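Local atomic coordinates of protein toll (Drosophila melanogaster, PDB entry 4LXR), a protein that serves as the cell-surface receptor for the cleaved cytokine Spätzle, switching on the Toll pathway in embryonic dorsal-ventral patterning and antifungal immunity. Residues 163-167 and 186-192; 176-182 and 200-206; 225-231 and 248-254; 278-284 and 301-307. All blocks are in the same frame, centred on the assembly; numbering follows the deposited sequence.

Contact 1 of 4, residues 163-167 and 186-192; sequences SHLFD and PRGIFGK
Where leucine-rich repeats stack, equivalent turns of successive coils meet on the side remote from the sheet. Residues 163-167 begin with a short 3-10 segment, in which Phe166 N bonds to Ser163 O (3.2 Å); in residues 186-192 an extended Pro186-Arg187 pair gives way, through Gly188 at positive phi (55/39), to helical backbone angles from Ile189 on. The CA atoms of Ser163 and Pro186 lie 5.6 Å apart, those of Asp167 and Lys192 6.1 Å. Ser163, chi1 m, turns OG to donate to Arg187 O at 2.6 Å; a water 3.0 Å from that OG accepts from Arg187 N at 2.9 Å. Phe166 (chi1 m, chi2 -86°) directs its CA-to-CB bond toward the partner coil. These are matching positions of LRR 1 and LRR 2 in the Toll ectodomain, on loops leading from one strand of the solenoid to the next, and Phe166 also packs on Phe177. Ile189, chi1 p and chi2 t, lays CD1 over the Phe166 ring face, 4.2 Å from the centroid, a CH-pi contact, while its CG2 reaches Phe166 CD2 at 3.5 Å. Pro186 CG meets Phe166 CE2 at 4.3 Å. Lys192 (m, m, t, t) sets CB 3.4 Å from Phe166 O and carries NZ to 4.4 Å from Asp167 OD1, beyond salt-bridge range. A second water donates to Asp167 O (2.6 Å) and Lys192 O (3.2 Å).

Contact 2 of 4, residues 176-182 and 200-206; sequences EFGSNKL and NLWSNQL. With EPE (4-(2-hydroxyethyl)-1-piperazine ethanesulfonic acid), chain N.
LRR 2 and LRR 3 match hollow to bump just beyond their parallel strands. Glu176 pairs with Asn200 (CA-CA 4.8 Å), Phe177 N donating to Asn200 O at 3.0 Å; the register continues through Gly178-Trp202 and Ser179-Ser203. Bare Gly178 leaves a hollow that Trp202 (chi1 p, chi2 -82°) fills: Gly178 CA sits 3.8 Å from the centroid of its five-membered ring, where a CB would clash. Ser179 N bonds to Trp202 O (2.8 Å). Asn204, chi1 m, plugs the next turn, sending ND2 to Phe177 O (3.1 Å) and taking Leu182 N on OD1 (2.9 Å), the asparagine role characteristic of leucine-rich repeats. Inside, Leu182 CB packs on Leu206 CD2 (4.2 Å). Glu176 OE1 accepts from Asn200 ND2 (2.9 Å) and Trp202 NE1 (3.2 Å), besides Tyr64 of a Spätzle chain. Asn200 also bonds Gln198 (OD1) and Gln62 of that chain (ND2). EPE N4 donates to Asn180 O (3.2 Å). Asn180 and Asn204 amides satisfy backbone groups inside the coil, whereas Glu176, Asn200 and Trp202 meet Spätzle.

Contact 3 of 4, residues 225-231 and 248-254; sequences IHDNGIE and NLSANLF
One side-chain amide, that of Asn252, replaces backbone partners for three residues of the neighbouring coil: its OD1 accepts from Asn228 N (2.8 Å) and Ile230 N (3.1 Å), while ND2 donates to Ile225 O (3.3 Å) and to Leu249 O (2.9 Å). This is the asparagine motif of the leucine-rich repeat, joining LRR 4 to LRR 5; chi1 m directs the amide inward. The coils run in parallel, His226 facing Ser250 (CA-CA 4.5 Å) and Asp227 facing Ala251 (4.6 Å), the latter two at positive phi. Ile225 N bonds to Asn248 O (3.0 Å), Asp227 N to Ser250 O (2.9 Å) and Leu253 N to Ile230 O (2.7 Å). An Asx turn joins Ser250 N to Asn248 OD1 (3.0 Å). Inside, Ile225 CD1 meets Leu249 CD2 (3.8 Å) and Ile230 CG2 meets Phe254 CE1 (3.7 Å). His226, its ring nearly parallel to that of Trp202, packs with Ser250 against Spätzle. Asp227 OD2 bonds to Ser203, and a water donates to Asp227 OD1 (3.1 Å) and Ala251 O (2.8 Å).

Contact 4 of 4, residues 278-284 and 301-307; sequences VPLATLP and AELQSLP
Four hydrogen bonds join residues 278-284 to 301-307. Thr282, chi1 t, gives its OG1 proton to Ser305 O at 2.6 Å; Ala281 O receives Gln304 N at 2.7 Å and, weakly, Ser305 N at 3.4 Å; Leu280 N donates to Ala301 O at 2.9 Å. Nearest CA pairs are Pro279-Glu302 (5.1 Å), Leu280-Ala301 (5.5 Å) and Ala281-Leu303 (4.8 Å). Ala281 is helical in phi/psi, its neighbours Leu280 and Thr282 extended, and Glu302 takes positive phi. A CA-H...O contact runs from Leu303 CA to Leu280 O (3.3 Å). Beneath this backbone lies the leucine core that defines the repeat, here between LRR 6 and LRR 7: Leu303 (m, t) sets CD2 4.0 Å from Leu280 CG and 3.8 Å from Leu283 CG, and Leu283 CD1 reaches Leu306 CD2 at 4.1 Å. Leu280 CB rests 3.9 Å from Ala301 CB. Three of the four bonds are wholly main-chain and the fourth adds the Thr282 hydroxyl, so the polar join rests mainly on backbone shape, while leucines supply the apolar interior.

All four contacts join consecutive leucine-rich repeats of one solenoid: LRR 1 to 2, 2 to 3, 4 to 5 and 6 to 7. Contacts 1 and 2 interleave along the chain, each using part of LRR 2; contacts 3 and 4 follow in series. Centres of 2 and 3 lie about 11 Å apart, those of 3 and 4 about 15 Å, those of 1 and 4 about 37 Å. Contacts 2 and 3 follow parallel strands of the long sheet and touch Spätzle; 1 and 4 touch no other protein chain. Packing links 1 to 2 and 3 to 4, and probable hydrogen bonds from Ser203 to Asp227 and His226 tie 2 to 3, so the coils that meet Spätzle continue into their neighbours.

Contact 1 of 4, residues 163-167 and 186-192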
# COMPACT_ATOMS: atom_id res chain seq x y z
N SER A 163 48.00 -20.46 6.31
CA SER A 163 48.45 -19.12 5.97
C SER A 163 49.01 -19.02 4.56
O SER A 163 48.97 -17.96 3.97
CB SER A 163 49.54 -18.66 6.96
OG SER A 163 48.98 -18.49 8.25
N HIS A 164 49.55 -20.12 4.02
CA HIS A 164 50.27 -20.03 2.75
C HIS A 164 49.37 -19.88 1.52
O HIS A 164 49.86 -19.65 0.42
CB HIS A 164 51.35 -21.14 2.59
CG HIS A 164 50.83 -22.52 2.32
ND1 HIS A 164 50.71 -23.49 3.30
CD2 HIS A 164 50.47 -23.13 1.16
CE1 HIS A 164 50.28 -24.61 2.77
NE2 HIS A 164 50.12 -24.43 1.47
N LEU A 165 48.05 -19.93 1.74
CA LEU A 165 47.08 -19.71 0.67
C LEU A 165 47.25 -18.30 0.16
O LEU A 165 47.11 -18.04 -1.04
CB LEU A 165 45.64 -19.93 1.15
CG LEU A 165 44.52 -19.69 0.11
CD1 LEU A 165 44.35 -20.87 -0.88
CD2 LEU A 165 43.23 -19.42 0.81
N PHE A 166 47.61 -17.40 1.08
CA PHE A 166 47.73 -15.98 0.78
C PHE A 166 49.08 -15.50 0.28
O PHE A 166 49.25 -14.29 0.02
CB PHE A 166 47.31 -15.17 2.03
CG PHE A 166 45.97 -15.57 2.58
CD1 PHE A 166 44.80 -15.00 2.08
CD2 PHE A 166 45.86 -16.54 3.57
CE1 PHE A 166 43.56 -15.38 2.57
CE2 PHE A 166 44.62 -16.93 4.05
CZ PHE A 166 43.46 -16.33 3.55
N ASP A 167 50.02 -16.42 0.11
CA ASP A 167 51.41 -16.09 -0.28
C ASP A 167 51.51 -15.14 -1.49
O ASP A 167 52.29 -14.21 -1.47
CB ASP A 167 52.22 -17.38 -0.59
CG ASP A 167 52.94 -17.95 0.65
OD1 ASP A 167 52.64 -17.52 1.78
OD2 ASP A 167 53.81 -18.85 0.49
N PRO A 186 43.42 -16.98 10.29
CA PRO A 186 44.76 -17.43 9.88
C PRO A 186 45.80 -16.42 10.33
O PRO A 186 45.55 -15.22 10.26
CB PRO A 186 44.66 -17.47 8.34
CG PRO A 186 43.21 -17.63 8.07
CD PRO A 186 42.51 -16.84 9.15
N ARG A 187 46.96 -16.88 10.79
CA ARG A 187 47.96 -15.99 11.33
C ARG A 187 48.91 -15.46 10.27
O ARG A 187 49.21 -16.15 9.29
CB ARG A 187 48.77 -16.68 12.43
CG ARG A 187 47.98 -16.97 13.69
CD ARG A 187 47.45 -15.69 14.35
NE ARG A 187 47.11 -15.93 15.75
CZ ARG A 187 46.49 -15.06 16.54
NH1 ARG A 187 46.13 -13.88 16.06
NH2 ARG A 187 46.23 -15.36 17.80
N GLY A 188 49.40 -14.24 10.50
CA GLY A 188 50.40 -13.60 9.65
C GLY A 188 50.05 -13.49 8.17
O GLY A 188 50.92 -13.67 7.32
N ILE A 189 48.80 -13.20 7.84
CA ILE A 189 48.41 -13.15 6.43
C ILE A 189 48.37 -11.73 5.86
O ILE A 189 48.61 -11.52 4.68
CB ILE A 189 47.05 -13.84 6.18
CG1 ILE A 189 45.91 -13.07 6.86
CG2 ILE A 189 47.09 -15.29 6.64
CD1 ILE A 189 44.55 -13.72 6.66
N PHE A 190 48.08 -10.76 6.72
CA PHE A 190 47.86 -9.39 6.25
C PHE A 190 49.09 -8.72 5.64
O PHE A 190 48.98 -7.87 4.74
CB PHE A 190 47.27 -8.56 7.38
CG PHE A 190 45.90 -9.02 7.79
CD1 PHE A 190 44.80 -8.78 6.98
CD2 PHE A 190 45.72 -9.69 8.99
CE1 PHE A 190 43.55 -9.19 7.36
CE2 PHE A 190 44.47 -10.11 9.38
CZ PHE A 190 43.38 -9.86 8.56
N GLY A 191 50.27 -9.11 6.11
CA GLY A 191 51.52 -8.64 5.51
C GLY A 191 51.65 -9.10 4.07
O GLY A 191 52.42 -8.55 3.30
N LYS A 192 50.88 -10.12 3.70
CA LYS A 192 50.91 -10.63 2.32
C LYS A 192 50.01 -9.82 1.39
O LYS A 192 50.19 -9.85 0.18
CB LYS A 192 50.48 -12.10 2.29
CG LYS A 192 51.52 -13.07 2.83
CD LYS A 192 52.80 -12.96 2.00
CE LYS A 192 53.94 -13.82 2.55
NZ LYS A 192 55.07 -13.87 1.57
O HOH W 1 47.59 -19.71 10.59
O HOH W 2 52.17 -11.63 -1.58

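Contact 2 of 4, residues 176-182 and 200-206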
# COMPACT_ATOMS: atom_id res chain seq x y z
N GLU A 176 35.99 -12.55 0.44
CA GLU A 176 34.65 -12.95 0.80
C GLU A 176 34.74 -14.41 1.25
O GLU A 176 34.76 -15.31 0.41
CB GLU A 176 33.69 -12.77 -0.39
CG GLU A 176 32.24 -13.28 -0.13
CD GLU A 176 31.63 -12.68 1.14
OE1 GLU A 176 30.86 -11.69 1.04
OE2 GLU A 176 31.95 -13.19 2.25
N PHE A 177 34.83 -14.63 2.56
CA PHE A 177 34.85 -15.99 3.12
C PHE A 177 33.59 -16.24 3.93
O PHE A 177 33.56 -17.15 4.76
CB PHE A 177 36.07 -16.22 4.02
CG PHE A 177 37.37 -16.30 3.26
CD1 PHE A 177 37.38 -16.49 1.88
CD2 PHE A 177 38.59 -16.19 3.94
CE1 PHE A 177 38.59 -16.56 1.16
CE2 PHE A 177 39.82 -16.24 3.23
CZ PHE A 177 39.82 -16.46 1.83
N GLY A 178 32.57 -15.42 3.69
CA GLY A 178 31.31 -15.57 4.39
C GLY A 178 30.73 -16.96 4.18
O GLY A 178 30.90 -17.56 3.12
N SER A 179 30.09 -17.48 5.22
CA SER A 179 29.36 -18.74 5.18
C SER A 179 30.26 -19.95 5.03
O SER A 179 30.05 -20.83 4.19
CB SER A 179 28.27 -18.72 4.10
OG SER A 179 27.24 -19.63 4.45
N ASN A 180 31.27 -20.01 5.88
CA ASN A 180 32.15 -21.16 5.94
C ASN A 180 32.09 -21.69 7.34
O ASN A 180 31.07 -21.53 8.03
CB ASN A 180 33.57 -20.80 5.49
CG ASN A 180 33.70 -20.74 3.98
OD1 ASN A 180 33.68 -21.78 3.30
ND2 ASN A 180 33.80 -19.53 3.43
N LYS A 181 33.17 -22.33 7.79
CA LYS A 181 33.20 -22.88 9.14
C LYS A 181 34.44 -22.41 9.89
O LYS A 181 34.98 -23.14 10.74
CB LYS A 181 33.12 -24.42 9.10
CG LYS A 181 31.72 -24.99 8.76
CD LYS A 181 31.80 -26.53 8.66
CE LYS A 181 30.43 -27.20 8.51
NZ LYS A 181 30.52 -28.72 8.46
N LEU A 182 34.91 -21.20 9.59
CA LEU A 182 36.16 -20.72 10.18
C LEU A 182 36.06 -20.52 11.70
O LEU A 182 35.14 -19.88 12.19
CB LEU A 182 36.63 -19.43 9.49
CG LEU A 182 37.10 -19.68 8.05
CD1 LEU A 182 37.24 -18.39 7.26
CD2 LEU A 182 38.41 -20.49 8.05
N ASN A 200 35.38 -9.86 4.56
CA ASN A 200 34.10 -10.45 4.90
C ASN A 200 34.21 -11.84 5.52
O ASN A 200 34.69 -12.77 4.88
CB ASN A 200 33.16 -10.51 3.67
CG ASN A 200 32.41 -9.22 3.46
OD1 ASN A 200 32.65 -8.25 4.17
ND2 ASN A 200 31.49 -9.20 2.49
N LEU A 201 33.73 -11.97 6.76
CA LEU A 201 33.90 -13.21 7.51
C LEU A 201 32.60 -13.61 8.16
O LEU A 201 32.60 -14.36 9.14
CB LEU A 201 34.97 -13.05 8.58
CG LEU A 201 36.38 -12.79 8.05
CD1 LEU A 201 37.34 -12.25 9.13
CD2 LEU A 201 36.94 -14.07 7.44
N TRP A 202 31.48 -13.13 7.61
CA TRP A 202 30.16 -13.37 8.23
C TRP A 202 29.77 -14.84 8.14
O TRP A 202 30.27 -15.57 7.26
CB TRP A 202 29.07 -12.48 7.60
CG TRP A 202 29.07 -12.54 6.09
CD1 TRP A 202 29.89 -11.86 5.24
CD2 TRP A 202 28.23 -13.35 5.27
NE1 TRP A 202 29.60 -12.17 3.93
CE2 TRP A 202 28.59 -13.10 3.92
CE3 TRP A 202 27.20 -14.25 5.53
CZ2 TRP A 202 27.97 -13.73 2.85
CZ3 TRP A 202 26.57 -14.88 4.46
CH2 TRP A 202 26.95 -14.61 3.14
N SER A 203 28.91 -15.27 9.06
CA SER A 203 28.38 -16.64 9.09
C SER A 203 29.51 -17.65 9.15
O SER A 203 29.54 -18.61 8.37
CB SER A 203 27.48 -16.92 7.88
OG SER A 203 26.26 -16.21 7.97
N ASN A 204 30.44 -17.41 10.06
CA ASN A 204 31.47 -18.38 10.39
C ASN A 204 31.30 -18.74 11.85
O ASN A 204 30.22 -18.57 12.40
CB ASN A 204 32.86 -17.82 10.07
CG ASN A 204 33.21 -17.99 8.61
OD1 ASN A 204 33.46 -19.10 8.17
ND2 ASN A 204 33.16 -16.88 7.84
N GLN A 205 32.35 -19.22 12.51
CA GLN A 205 32.21 -19.53 13.93
C GLN A 205 33.43 -19.02 14.67
O GLN A 205 34.09 -19.75 15.41
CB GLN A 205 31.89 -21.03 14.18
CG GLN A 205 32.84 -22.04 13.50
CD GLN A 205 32.42 -23.50 13.69
OE1 GLN A 205 31.73 -24.08 12.86
NE2 GLN A 205 32.84 -24.11 14.79
N LEU A 206 33.71 -17.73 14.46
CA LEU A 206 34.88 -17.06 15.03
C LEU A 206 34.60 -16.59 16.45
O LEU A 206 34.33 -15.41 16.70
CB LEU A 206 35.28 -15.88 14.14
CG LEU A 206 35.74 -16.23 12.72
CD1 LEU A 206 35.68 -14.99 11.83
CD2 LEU A 206 37.16 -16.85 12.72
N1 EPE N . 27.20 -23.21 6.85
C2 EPE N . 28.04 -24.08 7.70
C3 EPE N . 27.98 -23.65 9.16
N4 EPE N . 28.22 -22.22 9.35
C5 EPE N . 27.91 -21.26 8.31
C6 EPE N . 27.64 -21.81 6.91
C7 EPE N . 28.23 -21.70 10.71
C8 EPE N . 29.22 -22.48 11.56
O8 EPE N . 30.47 -22.46 10.92
C9 EPE N . 27.36 -23.62 5.44
C10 EPE N . 26.11 -24.29 4.90
S EPE N . 26.18 -24.62 3.11
O1S EPE N . 27.24 -23.82 2.49
O2S EPE N . 26.49 -26.03 2.90
O3S EPE N . 24.90 -24.29 2.52
O HOH W 3 25.03 -17.95 5.96

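Contact 3 of 4, residues 225-231 and 248-254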
# COMPACT_ATOMS: atom_id res chain seq x y z
N ILE A 225 31.73 -9.33 10.54
CA ILE A 225 31.73 -10.56 11.29
C ILE A 225 30.34 -10.87 11.84
O ILE A 225 30.22 -11.50 12.89
CB ILE A 225 32.78 -10.55 12.45
CG1 ILE A 225 32.63 -9.31 13.33
CG2 ILE A 225 34.19 -10.62 11.88
CD1 ILE A 225 33.61 -9.27 14.53
N HIS A 226 29.31 -10.43 11.13
CA HIS A 226 27.95 -10.75 11.53
C HIS A 226 27.69 -12.26 11.53
O HIS A 226 28.33 -13.00 10.80
CB HIS A 226 26.89 -9.93 10.76
CG HIS A 226 26.54 -10.44 9.39
ND1 HIS A 226 27.08 -9.90 8.24
CD2 HIS A 226 25.61 -11.34 8.97
CE1 HIS A 226 26.55 -10.49 7.18
NE2 HIS A 226 25.65 -11.37 7.60
N ASP A 227 26.79 -12.69 12.42
CA ASP A 227 26.40 -14.10 12.56
C ASP A 227 27.60 -15.05 12.76
O ASP A 227 27.80 -15.98 11.98
CB ASP A 227 25.54 -14.55 11.36
CG ASP A 227 25.11 -15.99 11.48
OD1 ASP A 227 24.80 -16.44 12.61
OD2 ASP A 227 25.10 -16.69 10.45
N ASN A 228 28.38 -14.81 13.81
CA ASN A 228 29.49 -15.68 14.14
C ASN A 228 29.32 -16.29 15.52
O ASN A 228 30.28 -16.78 16.07
CB ASN A 228 30.82 -14.91 14.10
CG ASN A 228 31.51 -15.06 12.77
OD1 ASN A 228 32.22 -16.03 12.55
ND2 ASN A 228 31.29 -14.11 11.87
N GLY A 229 28.10 -16.24 16.06
CA GLY A 229 27.83 -16.77 17.39
C GLY A 229 28.72 -16.15 18.46
O GLY A 229 29.01 -16.79 19.46
N ILE A 230 29.14 -14.90 18.26
CA ILE A 230 30.03 -14.22 19.20
C ILE A 230 29.29 -13.75 20.45
O ILE A 230 28.27 -13.05 20.35
CB ILE A 230 30.75 -13.01 18.54
CG1 ILE A 230 31.60 -13.46 17.35
CG2 ILE A 230 31.63 -12.27 19.55
CD1 ILE A 230 32.35 -12.31 16.68
N GLU A 231 29.79 -14.13 21.63
CA GLU A 231 29.14 -13.78 22.90
C GLU A 231 29.77 -12.55 23.54
O GLU A 231 29.08 -11.73 24.14
CB GLU A 231 29.19 -14.96 23.88
CG GLU A 231 28.27 -16.09 23.52
CD GLU A 231 28.49 -17.31 24.37
OE1 GLU A 231 29.14 -17.20 25.43
OE2 GLU A 231 28.01 -18.40 23.98
N ASN A 248 30.68 -4.50 10.95
CA ASN A 248 29.41 -5.17 11.13
C ASN A 248 29.48 -6.26 12.19
O ASN A 248 30.14 -7.28 12.00
CB ASN A 248 28.84 -5.71 9.81
CG ASN A 248 27.37 -6.14 9.94
OD1 ASN A 248 26.79 -6.07 11.01
ND2 ASN A 248 26.78 -6.57 8.83
N LEU A 249 28.75 -6.05 13.30
CA LEU A 249 28.73 -6.97 14.42
C LEU A 249 27.37 -7.64 14.58
O LEU A 249 27.10 -8.22 15.64
CB LEU A 249 29.01 -6.21 15.71
CG LEU A 249 30.32 -5.42 15.81
CD1 LEU A 249 30.44 -4.72 17.17
CD2 LEU A 249 31.52 -6.33 15.58
N SER A 250 26.52 -7.57 13.55
CA SER A 250 25.12 -8.00 13.65
C SER A 250 24.95 -9.50 13.90
O SER A 250 25.89 -10.28 13.75
CB SER A 250 24.32 -7.60 12.40
OG SER A 250 24.33 -6.20 12.18
N ALA A 251 23.74 -9.88 14.29
CA ALA A 251 23.34 -11.27 14.39
C ALA A 251 24.29 -12.10 15.24
O ALA A 251 24.56 -13.25 14.93
CB ALA A 251 23.16 -11.88 13.00
N ASN A 252 24.81 -11.50 16.31
CA ASN A 252 25.63 -12.22 17.25
C ASN A 252 24.91 -12.40 18.59
O ASN A 252 23.68 -12.23 18.67
CB ASN A 252 27.01 -11.56 17.40
CG ASN A 252 27.93 -11.87 16.23
OD1 ASN A 252 28.24 -13.04 15.97
ND2 ASN A 252 28.34 -10.85 15.48
N LEU A 253 25.65 -12.74 19.64
CA LEU A 253 25.04 -13.14 20.90
C LEU A 253 25.50 -12.29 22.08
O LEU A 253 25.68 -12.81 23.19
CB LEU A 253 25.36 -14.62 21.17
CG LEU A 253 24.92 -15.62 20.10
CD1 LEU A 253 25.55 -16.99 20.32
CD2 LEU A 253 23.41 -15.74 20.09
N PHE A 254 25.69 -10.99 21.87
CA PHE A 254 26.23 -10.14 22.94
C PHE A 254 25.22 -9.89 24.06
O PHE A 254 24.05 -9.60 23.79
CB PHE A 254 26.67 -8.77 22.41
CG PHE A 254 27.74 -8.86 21.35
CD1 PHE A 254 29.06 -9.12 21.70
CD2 PHE A 254 27.41 -8.67 20.02
CE1 PHE A 254 30.05 -9.19 20.73
CE2 PHE A 254 28.41 -8.74 19.04
CZ PHE A 254 29.72 -9.00 19.40
O HOH W 4 25.05 -15.94 15.68

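Contact 4 of 4, residues 278-284 and 301-307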
# COMPACT_ATOMS: atom_id res chain seq x y z
N VAL A 278 20.22 -12.28 21.34
CA VAL A 278 19.79 -12.27 22.74
C VAL A 278 19.54 -10.82 23.16
O VAL A 278 19.91 -9.90 22.45
CB VAL A 278 20.82 -12.95 23.72
CG1 VAL A 278 20.87 -14.45 23.48
CG2 VAL A 278 22.20 -12.31 23.61
N PRO A 279 18.87 -10.61 24.30
CA PRO A 279 18.75 -9.22 24.75
C PRO A 279 20.09 -8.60 25.14
O PRO A 279 20.87 -9.18 25.90
CB PRO A 279 17.85 -9.34 25.99
CG PRO A 279 17.05 -10.58 25.75
CD PRO A 279 17.97 -11.52 25.03
N LEU A 280 20.35 -7.42 24.60
CA LEU A 280 21.49 -6.62 24.98
C LEU A 280 20.92 -5.37 25.66
O LEU A 280 20.38 -4.50 24.99
CB LEU A 280 22.31 -6.25 23.73
CG LEU A 280 23.41 -5.19 23.83
CD1 LEU A 280 24.45 -5.63 24.84
CD2 LEU A 280 24.03 -4.95 22.47
N ALA A 281 21.02 -5.31 26.98
CA ALA A 281 20.27 -4.34 27.77
C ALA A 281 20.63 -2.89 27.46
O ALA A 281 19.75 -2.04 27.35
CB ALA A 281 20.44 -4.63 29.25
N THR A 282 21.92 -2.63 27.31
CA THR A 282 22.39 -1.28 27.01
C THR A 282 23.75 -1.32 26.31
O THR A 282 24.33 -2.38 26.10
CB THR A 282 22.55 -0.44 28.28
OG1 THR A 282 22.66 0.94 27.92
CG2 THR A 282 23.81 -0.89 29.08
N LEU A 283 24.25 -0.15 25.93
CA LEU A 283 25.58 -0.02 25.36
C LEU A 283 26.46 0.75 26.36
O LEU A 283 25.97 1.61 27.09
CB LEU A 283 25.50 0.71 24.01
CG LEU A 283 24.62 0.01 22.97
CD1 LEU A 283 24.35 0.94 21.77
CD2 LEU A 283 25.30 -1.28 22.51
N PRO A 284 27.76 0.41 26.40
CA PRO A 284 28.68 1.07 27.34
C PRO A 284 28.81 2.57 27.10
O PRO A 284 28.51 3.08 26.02
CB PRO A 284 30.03 0.37 27.05
CG PRO A 284 29.87 -0.20 25.67
CD PRO A 284 28.43 -0.61 25.58
N ALA A 301 18.90 -4.56 19.12
CA ALA A 301 19.40 -5.62 19.98
C ALA A 301 18.61 -5.74 21.29
O ALA A 301 19.15 -6.18 22.31
CB ALA A 301 20.87 -5.38 20.26
N GLU A 302 17.33 -5.35 21.25
CA GLU A 302 16.45 -5.31 22.44
C GLU A 302 16.98 -4.33 23.49
O GLU A 302 16.89 -4.59 24.68
CB GLU A 302 16.28 -6.68 23.08
CG GLU A 302 16.32 -7.85 22.15
CD GLU A 302 15.04 -8.02 21.41
OE1 GLU A 302 14.99 -7.64 20.22
OE2 GLU A 302 14.09 -8.55 22.03
N LEU A 303 17.54 -3.22 23.03
CA LEU A 303 18.17 -2.27 23.95
C LEU A 303 17.10 -1.69 24.86
O LEU A 303 16.01 -1.30 24.40
CB LEU A 303 18.88 -1.17 23.15
CG LEU A 303 20.12 -1.61 22.35
CD1 LEU A 303 20.44 -0.62 21.22
CD2 LEU A 303 21.33 -1.83 23.28
N GLN A 304 17.40 -1.66 26.16
CA GLN A 304 16.44 -1.20 27.16
C GLN A 304 16.63 0.28 27.49
O GLN A 304 15.67 0.97 27.82
CB GLN A 304 16.54 -2.05 28.44
CG GLN A 304 15.72 -3.33 28.38
CD GLN A 304 15.98 -4.24 29.55
OE1 GLN A 304 16.52 -5.33 29.37
NE2 GLN A 304 15.60 -3.81 30.75
N SER A 305 17.87 0.74 27.39
CA SER A 305 18.20 2.14 27.63
C SER A 305 19.57 2.48 27.04
O SER A 305 20.38 1.59 26.76
CB SER A 305 18.18 2.46 29.13
OG SER A 305 19.15 1.70 29.81
N LEU A 306 19.81 3.77 26.83
CA LEU A 306 21.09 4.25 26.30
C LEU A 306 21.69 5.29 27.25
O LEU A 306 20.96 6.04 27.92
CB LEU A 306 20.89 4.89 24.93
CG LEU A 306 20.25 4.00 23.85
CD1 LEU A 306 19.98 4.81 22.58
CD2 LEU A 306 21.12 2.78 23.57
N PRO A 307 23.03 5.34 27.33
CA PRO A 307 23.66 6.37 28.16
C PRO A 307 23.72 7.68 27.38
O PRO A 307 23.97 7.65 26.16
CB PRO A 307 25.08 5.82 28.37
CG PRO A 307 25.35 5.04 27.10
CD PRO A 307 24.01 4.43 26.72
O HOH W 5 19.30 -0.64 30.44